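Local atomic coordinates of gluconate kinase (Lactobacillus acidophilus, PDB entry 3LL3), a protein that binds ATP and d-xylulose and probably phosphorylates a sugar or sugar acid, as a kinase of the FGGY family. Residues A[375-380]-A[407-412]. Numbering follows the deposited sequence.
Sequences GIIFNL and DFVRQL
Ile-377 reaches out from helix 365-388 to Leu-412 and Val-409 on helix 407-417, and a single methyl does the touching. The CG1-CD1 branch of Ile-377 is fully extended (chi2 -180°) and leaves the backbone anti to the carbonyl carbon, which carries CD1 straight across to the other helix. There it rests on the root of Leu-412, 3.7 Å from CB, and meets one branch of that leucine as well, CD1 of Ile-377 lying 4.0 Å from CD2 of Leu-412. The two side chains slant across one another instead of running alongside. Val-409, about one helical turn earlier, offers its CG1 methyl at 4.2 Å from the same CD1, a looser touch beside the main one. No hydrogen bond links the segments; the contact is apolar and buried. Ile-377 also packs on Cys-413, Ile-416 and Phe-417, while Leu-412 returns to helix 365-388 at Ile-373 and Glu-374 and touches Tyr-471 of helix 465-485. The side chain of Val-409 is about 5 Å from the bound ATP, placing the Val-409 end of the contact next to the nucleotide site. It is helix-helix packing within the C-terminal domain of an FGGY kinase, a member of the actin-like ATPase clan.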
# COMPACT_ATOMS: atom_id res chain seq x y z
N GLY A 375 -4.81 -11.23 -0.27
CA GLY A 375 -3.39 -11.12 0.03
C GLY A 375 -2.96 -12.15 1.06
O GLY A 375 -1.90 -12.79 0.92
N ILE A 376 -3.77 -12.31 2.10
CA ILE A 376 -3.49 -13.30 3.13
C ILE A 376 -3.33 -14.68 2.47
O ILE A 376 -2.36 -15.37 2.70
CB ILE A 376 -4.60 -13.32 4.20
CG1 ILE A 376 -4.43 -12.14 5.15
CG2 ILE A 376 -4.54 -14.62 5.02
CD1 ILE A 376 -5.63 -11.86 6.01
N ILE A 377 -4.27 -15.02 1.59
CA ILE A 377 -4.26 -16.32 0.91
C ILE A 377 -3.14 -16.43 -0.12
O ILE A 377 -2.54 -17.50 -0.28
CB ILE A 377 -5.63 -16.56 0.22
CG1 ILE A 377 -6.74 -16.54 1.26
CG2 ILE A 377 -5.63 -17.90 -0.54
CD1 ILE A 377 -8.15 -16.79 0.65
N PHE A 378 -2.89 -15.35 -0.86
CA PHE A 378 -1.80 -15.32 -1.83
C PHE A 378 -0.46 -15.62 -1.12
O PHE A 378 0.40 -16.33 -1.64
CB PHE A 378 -1.70 -13.94 -2.52
CG PHE A 378 -2.54 -13.80 -3.77
CD1 PHE A 378 -2.65 -14.84 -4.68
CD2 PHE A 378 -3.18 -12.60 -4.05
CE1 PHE A 378 -3.40 -14.70 -5.84
CE2 PHE A 378 -3.92 -12.44 -5.21
CZ PHE A 378 -4.03 -13.49 -6.11
N ASN A 379 -0.28 -15.04 0.06
CA ASN A 379 0.96 -15.22 0.82
C ASN A 379 1.14 -16.72 1.15
O ASN A 379 2.22 -17.28 0.98
CB ASN A 379 0.89 -14.37 2.08
CG ASN A 379 2.15 -14.45 2.94
OD1 ASN A 379 2.07 -14.57 4.16
ND2 ASN A 379 3.31 -14.35 2.30
N LEU A 380 0.06 -17.34 1.60
CA LEU A 380 0.04 -18.78 1.88
C LEU A 380 0.30 -19.60 0.63
O LEU A 380 0.94 -20.65 0.68
CB LEU A 380 -1.30 -19.18 2.51
CG LEU A 380 -1.52 -18.74 3.96
CD1 LEU A 380 -3.02 -18.66 4.29
CD2 LEU A 380 -0.79 -19.62 4.95
N ASP A 407 -17.47 -20.38 4.00
CA ASP A 407 -17.47 -20.89 2.63
C ASP A 407 -16.74 -19.96 1.66
O ASP A 407 -16.14 -20.42 0.69
CB ASP A 407 -18.90 -21.06 2.13
CG ASP A 407 -19.55 -22.31 2.66
OD1 ASP A 407 -18.86 -23.09 3.36
OD2 ASP A 407 -20.74 -22.50 2.37
N PHE A 408 -16.85 -18.66 1.87
CA PHE A 408 -16.23 -17.72 0.96
C PHE A 408 -14.69 -17.91 0.96
O PHE A 408 -14.04 -18.02 -0.08
CB PHE A 408 -16.62 -16.29 1.34
CG PHE A 408 -15.84 -15.23 0.61
CD1 PHE A 408 -15.92 -15.12 -0.77
CD2 PHE A 408 -15.02 -14.34 1.30
CE1 PHE A 408 -15.18 -14.15 -1.46
CE2 PHE A 408 -14.30 -13.36 0.63
CZ PHE A 408 -14.37 -13.27 -0.75
N VAL A 409 -14.12 -17.96 2.15
CA VAL A 409 -12.66 -18.12 2.25
C VAL A 409 -12.23 -19.52 1.78
O VAL A 409 -11.22 -19.67 1.11
CB VAL A 409 -12.14 -17.81 3.66
CG1 VAL A 409 -10.63 -18.15 3.81
CG2 VAL A 409 -12.39 -16.33 3.96
N ARG A 410 -13.01 -20.53 2.11
CA ARG A 410 -12.69 -21.88 1.66
C ARG A 410 -12.62 -21.92 0.14
O ARG A 410 -11.67 -22.46 -0.43
CB ARG A 410 -13.71 -22.88 2.19
CG ARG A 410 -13.57 -23.11 3.69
CD ARG A 410 -14.78 -23.80 4.28
NE ARG A 410 -14.57 -24.09 5.69
CZ ARG A 410 -15.41 -24.82 6.43
NH1 ARG A 410 -16.51 -25.31 5.88
NH2 ARG A 410 -15.15 -25.05 7.71
N GLN A 411 -13.62 -21.33 -0.50
CA GLN A 411 -13.69 -21.34 -1.96
C GLN A 411 -12.59 -20.50 -2.58
O GLN A 411 -12.02 -20.85 -3.63
CB GLN A 411 -15.07 -20.85 -2.45
CG GLN A 411 -15.24 -20.99 -3.95
CD GLN A 411 -15.21 -22.44 -4.39
OE1 GLN A 411 -14.47 -22.81 -5.32
NE2 GLN A 411 -15.98 -23.28 -3.72
N LEU A 412 -12.31 -19.38 -1.94
CA LEU A 412 -11.24 -18.50 -2.40
C LEU A 412 -9.90 -19.25 -2.39
O LEU A 412 -9.08 -19.13 -3.31
CB LEU A 412 -11.17 -17.27 -1.51
CG LEU A 412 -11.08 -15.96 -2.26
CD1 LEU A 412 -11.29 -14.78 -1.34
CD2 LEU A 412 -9.72 -15.90 -2.89